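Local coordinates for hydroquinone dioxygenase large subunit (PDB 4ZXA), which probably catalyses the iron(II)-dependent ring opening of hydroquinone by dioxygen, as the large subunit of a two-subunit, cupin-type dioxygenase, at residues Leu219-Ser233 against Phe243-Phe255. Numbering follows the deposited sequence.
Sequences LFKYLSRSDVTWNPS and FCPTTEEFILPVF. With H8N (4-hydroxybenzonitrile), chain J.
W230 slots its indole between E248 and the turn at L252-P253. CB of E248 lies over the six-membered ring, 3.4 Å from its centroid, and CA of L252 and CD of P253 cover the five-membered ring from the opposite face; a broad, flat residue fills such a slot, and its NE1 gives a 2.6 Å hydrogen bond to O of E249. That carbonyl also accepts from a water held by OG1 of T229. W230 N donates to T247 O (3.2 Å) and weakly to E248 OE1.

T246 suits its place because its hydroxyl both accepts and donates: with OG1 anti to the backbone N (chi1 174°), it takes the N-H of N231 at 2.7 Å and donates its own O-H to E248 OE1, met from above the carboxylate plane. OAB of 4-hydroxybenzonitrile donates to OE2 in a very short bond of doubtful geometry, while P232 packs its ring against the ligand. W230, N231, P232, T246, E248 and L252 thus wall the ligand pocket, probably the active site. A second water bridges V228 O and T247 N, and S233 N bonds to P245 O at 3.1 Å. Were W230 an alanine, E249 O would probably lose its indole donor and a gap would open between E248 and L252.

Helix 219-224 rests L223 CD2 on P245 CB (3.6 Å), crossing strand 243-249 at -48°; strand 310-318 flanks that strand, and helix 63-75 packs on P253.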
loop_
_atom_site.group_PDB
_atom_site.type_symbol
_atom_site.label_atom_id
_atom_site.label_comp_id
_atom_site.label_asym_id
_atom_site.label_seq_id
_atom_site.Cartn_x
_atom_site.Cartn_y
_atom_site.Cartn_z
ATOM N N LEU E 219 -12.710 6.939 31.055
ATOM C CA LEU E 219 -12.715 6.545 29.664
ATOM C C LEU E 219 -11.323 6.691 29.001
ATOM O O LEU E 219 -10.917 5.838 28.219
ATOM C CB LEU E 219 -13.787 7.333 28.904
ATOM C CG LEU E 219 -13.937 7.060 27.404
ATOM C CD1 LEU E 219 -14.411 5.621 27.142
ATOM C CD2 LEU E 219 -14.875 8.081 26.752
ATOM N N PHE E 220 -10.595 7.761 29.308
ATOM C CA PHE E 220 -9.274 7.955 28.696
ATOM C C PHE E 220 -8.307 6.847 29.131
ATOM O O PHE E 220 -7.501 6.355 28.326
ATOM C CB PHE E 220 -8.700 9.341 29.012
ATOM C CG PHE E 220 -9.397 10.467 28.294
ATOM C CD1 PHE E 220 -10.507 10.222 27.486
ATOM C CD2 PHE E 220 -8.936 11.776 28.419
ATOM C CE1 PHE E 220 -11.151 11.262 26.813
ATOM C CE2 PHE E 220 -9.571 12.818 27.756
ATOM C CZ PHE E 220 -10.685 12.558 26.950
ATOM N N LYS E 221 -8.407 6.462 30.402
ATOM C CA LYS E 221 -7.634 5.351 30.954
ATOM C C LYS E 221 -8.011 4.041 30.269
ATOM O O LYS E 221 -7.170 3.230 29.899
ATOM C CB LYS E 221 -7.881 5.230 32.474
ATOM C CG LYS E 221 -7.340 3.945 33.099
ATOM C CD LYS E 221 -7.673 3.838 34.587
ATOM C CE LYS E 221 -7.225 2.494 35.163
ATOM N NZ LYS E 221 -7.424 2.392 36.635
ATOM N N TYR E 222 -9.304 3.842 30.123
ATOM C CA TYR E 222 -9.825 2.657 29.493
ATOM C C TYR E 222 -9.304 2.594 28.058
ATOM O O TYR E 222 -8.797 1.553 27.621
ATOM C CB TYR E 222 -11.348 2.730 29.560
ATOM C CG TYR E 222 -12.099 1.604 28.905
ATOM C CD1 TYR E 222 -12.515 0.500 29.637
ATOM C CD2 TYR E 222 -12.424 1.666 27.562
ATOM C CE1 TYR E 222 -13.217 -0.511 29.043
ATOM C CE2 TYR E 222 -13.107 0.659 26.959
ATOM C CZ TYR E 222 -13.512 -0.425 27.697
ATOM O OH TYR E 222 -14.218 -1.420 27.067
ATOM N N LEU E 223 -9.391 3.709 27.333
ATOM C CA LEU E 223 -8.854 3.748 25.974
ATOM C C LEU E 223 -7.337 3.563 25.973
ATOM O O LEU E 223 -6.795 2.865 25.120
ATOM C CB LEU E 223 -9.241 5.037 25.241
ATOM C CG LEU E 223 -10.748 5.212 25.022
ATOM C CD1 LEU E 223 -11.031 6.484 24.239
ATOM C CD2 LEU E 223 -11.353 4.000 24.328
ATOM N N SER E 224 -6.652 4.165 26.944
ATOM C CA SER E 224 -5.189 4.110 26.962
ATOM C C SER E 224 -4.717 2.667 27.035
ATOM O O SER E 224 -3.566 2.358 26.710
ATOM C CB SER E 224 -4.600 4.934 28.121
ATOM O OG SER E 224 -4.745 4.285 29.382
ATOM N N ARG E 225 -5.609 1.790 27.479
ATOM C CA ARG E 225 -5.248 0.398 27.673
ATOM C C ARG E 225 -5.802 -0.498 26.569
ATOM O O ARG E 225 -5.776 -1.716 26.683
ATOM C CB ARG E 225 -5.665 -0.072 29.069
ATOM C CG ARG E 225 -4.932 0.691 30.185
ATOM C CD ARG E 225 -5.468 0.383 31.587
ATOM N NE ARG E 225 -4.714 1.108 32.607
ATOM C CZ ARG E 225 -3.995 0.542 33.576
ATOM N NH1 ARG E 225 -3.930 -0.777 33.699
ATOM N NH2 ARG E 225 -3.348 1.308 34.442
ATOM N N SER E 226 -6.273 0.115 25.488
ATOM C CA SER E 226 -6.737 -0.636 24.325
ATOM C C SER E 226 -5.592 -1.342 23.612
ATOM O O SER E 226 -4.581 -0.726 23.306
ATOM C CB SER E 226 -7.455 0.288 23.340
ATOM O OG SER E 226 -7.749 -0.399 22.131
ATOM N N ASP E 227 -5.772 -2.625 23.322
ATOM C CA ASP E 227 -4.714 -3.451 22.730
ATOM C C ASP E 227 -4.920 -3.698 21.241
ATOM O O ASP E 227 -4.215 -4.519 20.644
ATOM C CB ASP E 227 -4.629 -4.804 23.446
ATOM C CG ASP E 227 -5.949 -5.568 23.401
ATOM O OD1 ASP E 227 -7.015 -4.961 23.692
ATOM O OD2 ASP E 227 -5.927 -6.774 23.066
ATOM N N VAL E 228 -5.883 -2.999 20.643
ATOM C CA VAL E 228 -6.184 -3.146 19.214
ATOM C C VAL E 228 -6.398 -1.781 18.589
ATOM O O VAL E 228 -6.708 -0.818 19.283
ATOM C CB VAL E 228 -7.456 -3.996 18.967
ATOM C CG1 VAL E 228 -7.308 -5.372 19.584
ATOM C CG2 VAL E 228 -8.691 -3.292 19.527
ATOM N N THR E 229 -6.238 -1.696 17.276
ATOM C CA THR E 229 -6.476 -0.443 16.567
ATOM C C THR E 229 -7.648 -0.533 15.588
ATOM O O THR E 229 -8.016 -1.611 15.139
ATOM C CB THR E 229 -5.237 0.006 15.797
ATOM O OG1 THR E 229 -4.943 -0.962 14.781
ATOM C CG2 THR E 229 -4.067 0.131 16.730
ATOM N N TRP E 230 -8.225 0.617 15.268
ATOM C CA TRP E 230 -9.369 0.691 14.365
ATOM C C TRP E 230 -10.427 -0.356 14.706
ATOM O O TRP E 230 -10.766 -1.230 13.886
ATOM C CB TRP E 230 -8.898 0.575 12.935
ATOM C CG TRP E 230 -7.794 1.550 12.620
ATOM C CD1 TRP E 230 -6.456 1.298 12.618
ATOM C CD2 TRP E 230 -7.947 2.928 12.270
ATOM N NE1 TRP E 230 -5.758 2.431 12.274
ATOM C CE2 TRP E 230 -6.652 3.449 12.061
ATOM C CE3 TRP E 230 -9.046 3.776 12.109
ATOM C CZ2 TRP E 230 -6.435 4.777 11.687
ATOM C CZ3 TRP E 230 -8.835 5.089 11.743
ATOM C CH2 TRP E 230 -7.540 5.579 11.528
ATOM N N ASN E 231 -10.942 -0.261 15.932
ATOM C CA ASN E 231 -11.968 -1.177 16.393
ATOM C C ASN E 231 -12.989 -0.552 17.340
ATOM O O ASN E 231 -12.879 -0.677 18.557
ATOM C CB ASN E 231 -11.334 -2.406 17.031
ATOM C CG ASN E 231 -12.300 -3.574 17.105
ATOM O OD1 ASN E 231 -12.941 -3.925 16.114
ATOM N ND2 ASN E 231 -12.429 -4.162 18.284
ATOM N N PRO E 232 -13.987 0.126 16.766
ATOM C CA PRO E 232 -15.044 0.746 17.570
ATOM C C PRO E 232 -15.638 -0.282 18.530
ATOM O O PRO E 232 -16.074 -1.350 18.086
ATOM C CB PRO E 232 -16.081 1.175 16.522
ATOM C CG PRO E 232 -15.269 1.348 15.242
ATOM C CD PRO E 232 -14.223 0.263 15.316
ATOM N N SER E 233 -15.638 0.040 19.824
ATOM C CA SER E 233 -16.138 -0.856 20.851
ATOM C C SER E 233 -17.063 -0.072 21.800
ATOM O O SER E 233 -16.737 1.049 22.206
ATOM C CB SER E 233 -14.958 -1.474 21.605
ATOM O OG SER E 233 -15.393 -2.454 22.529
ATOM N N PHE E 243 -22.155 4.734 22.020
ATOM C CA PHE E 243 -20.820 5.313 21.982
ATOM C C PHE E 243 -19.797 4.188 21.772
ATOM O O PHE E 243 -19.701 3.272 22.592
ATOM C CB PHE E 243 -20.540 6.107 23.258
ATOM C CG PHE E 243 -20.934 7.557 23.165
ATOM C CD1 PHE E 243 -21.705 8.014 22.103
ATOM C CD2 PHE E 243 -20.510 8.471 24.121
ATOM C CE1 PHE E 243 -22.056 9.366 22.005
ATOM C CE2 PHE E 243 -20.857 9.813 24.026
ATOM C CZ PHE E 243 -21.631 10.262 22.973
ATOM N N CYS E 244 -19.052 4.244 20.672
ATOM C CA CYS E 244 -18.109 3.169 20.339
ATOM C C CYS E 244 -16.703 3.692 20.098
ATOM O O CYS E 244 -16.243 3.711 18.957
ATOM C CB CYS E 244 -18.569 2.426 19.087
ATOM S SG CYS E 244 -20.345 2.064 19.033
ATOM N N PRO E 245 -16.010 4.110 21.172
ATOM C CA PRO E 245 -14.670 4.694 21.045
ATOM C C PRO E 245 -13.692 3.644 20.568
ATOM O O PRO E 245 -13.962 2.450 20.711
ATOM C CB PRO E 245 -14.307 5.079 22.483
ATOM C CG PRO E 245 -15.590 4.917 23.282
ATOM C CD PRO E 245 -16.398 3.904 22.574
ATOM N N THR E 246 -12.562 4.086 20.029
ATOM C CA THR E 246 -11.523 3.185 19.548
ATOM C C THR E 246 -10.220 3.979 19.419
ATOM O O THR E 246 -10.252 5.196 19.265
ATOM C CB THR E 246 -11.914 2.573 18.186
ATOM O OG1 THR E 246 -10.829 1.808 17.662
ATOM C CG2 THR E 246 -12.271 3.662 17.191
ATOM N N THR E 247 -9.084 3.292 19.512
ATOM C CA THR E 247 -7.787 3.931 19.410
ATOM C C THR E 247 -7.195 3.645 18.038
ATOM O O THR E 247 -7.059 2.494 17.646
ATOM C CB THR E 247 -6.844 3.466 20.540
ATOM O OG1 THR E 247 -6.560 2.072 20.390
ATOM C CG2 THR E 247 -7.515 3.693 21.899
ATOM N N GLU E 248 -6.853 4.703 17.311
ATOM C CA GLU E 248 -6.456 4.595 15.918
ATOM C C GLU E 248 -4.982 4.924 15.716
ATOM O O GLU E 248 -4.478 5.947 16.188
ATOM C CB GLU E 248 -7.313 5.521 15.040
ATOM C CG GLU E 248 -8.730 5.745 15.536
ATOM C CD GLU E 248 -9.631 4.521 15.418
ATOM O OE1 GLU E 248 -9.218 3.407 15.819
ATOM O OE2 GLU E 248 -10.774 4.683 14.929
ATOM N N GLU E 249 -4.285 4.033 15.027
ATOM C CA GLU E 249 -2.886 4.241 14.690
ATOM C C GLU E 249 -2.650 3.841 13.240
ATOM O O GLU E 249 -3.295 2.930 12.732
ATOM C CB GLU E 249 -1.971 3.455 15.627
ATOM C CG GLU E 249 -0.534 3.929 15.607
ATOM C CD GLU E 249 0.321 3.269 16.661
ATOM O OE1 GLU E 249 -0.232 2.747 17.644
ATOM O OE2 GLU E 249 1.553 3.274 16.506
ATOM N N PHE E 250 -1.707 4.508 12.584
ATOM C CA PHE E 250 -1.420 4.244 11.183
ATOM C C PHE E 250 -2.620 4.503 10.271
ATOM O O PHE E 250 -3.209 5.578 10.296
ATOM C CB PHE E 250 -0.923 2.807 11.009
ATOM C CG PHE E 250 -0.227 2.558 9.705
ATOM C CD1 PHE E 250 0.684 3.468 9.208
ATOM C CD2 PHE E 250 -0.485 1.411 8.976
ATOM C CE1 PHE E 250 1.324 3.239 8.009
ATOM C CE2 PHE E 250 0.153 1.182 7.779
ATOM C CZ PHE E 250 1.057 2.095 7.296
ATOM N N ILE E 251 -2.950 3.523 9.441
ATOM C CA ILE E 251 -4.024 3.666 8.468
ATOM C C ILE E 251 -5.187 2.710 8.684
ATOM O O ILE E 251 -4.982 1.521 8.887
ATOM C CB ILE E 251 -3.496 3.425 7.036
ATOM C CG1 ILE E 251 -2.197 4.192 6.801
ATOM C CG2 ILE E 251 -4.540 3.802 6.001
ATOM C CD1 ILE E 251 -1.506 3.825 5.518
ATOM N N LEU E 252 -6.409 3.232 8.631
ATOM C CA LEU E 252 -7.602 2.376 8.627
ATOM C C LEU E 252 -7.385 1.228 7.623
ATOM O O LEU E 252 -7.152 1.462 6.442
ATOM C CB LEU E 252 -8.844 3.190 8.240
ATOM C CG LEU E 252 -10.177 2.431 8.196
ATOM C CD1 LEU E 252 -10.581 1.909 9.581
ATOM C CD2 LEU E 252 -11.291 3.293 7.598
ATOM N N PRO E 253 -7.427 -0.022 8.097
ATOM C CA PRO E 253 -7.054 -1.163 7.248
ATOM C C PRO E 253 -7.949 -1.396 6.003
ATOM O O PRO E 253 -7.653 -2.275 5.203
ATOM C CB PRO E 253 -7.131 -2.349 8.218
ATOM C CG PRO E 253 -6.925 -1.740 9.584
ATOM C CD PRO E 253 -7.625 -0.418 9.502
ATOM N N VAL E 254 -9.012 -0.617 5.841
ATOM C CA VAL E 254 -9.871 -0.706 4.674
ATOM C C VAL E 254 -10.253 0.693 4.298
ATOM O O VAL E 254 -10.113 1.597 5.105
ATOM C CB VAL E 254 -11.196 -1.473 4.980
ATOM C CG1 VAL E 254 -10.913 -2.924 5.288
ATOM C CG2 VAL E 254 -11.962 -0.812 6.135
ATOM N N PHE E 255 -10.747 0.892 3.083
ATOM C CA PHE E 255 -11.543 2.096 2.856
ATOM C C PHE E 255 -13.031 1.750 2.838
ATOM O O PHE E 255 -13.468 0.742 2.260
ATOM C CB PHE E 255 -11.067 2.966 1.671
ATOM C CG PHE E 255 -11.327 2.388 0.298
ATOM C CD1 PHE E 255 -10.318 1.693 -0.382
ATOM C CD2 PHE E 255 -12.554 2.599 -0.345
ATOM C CE1 PHE E 255 -10.538 1.188 -1.678
ATOM C CE2 PHE E 255 -12.800 2.086 -1.644
ATOM C CZ PHE E 255 -11.790 1.382 -2.315
HETATM N NAA H8N J . -16.093 3.866 8.791
HETATM C CAC H8N J . -15.401 3.638 9.673
HETATM C CAI H8N J . -14.498 3.383 10.833
HETATM C CAF H8N J . -13.925 4.474 11.474
HETATM C CAD H8N J . -13.074 4.278 12.558
HETATM C CAH H8N J . -12.827 2.977 12.966
HETATM O OAB H8N J . -11.982 2.770 14.024
HETATM C CAE H8N J . -13.398 1.883 12.327
HETATM C CAG H8N J . -14.246 2.089 11.250
HETATM O O HOH W 1 -9.079 0.180 19.151
HETATM O O HOH W 2 -2.959 0.071 12.806
#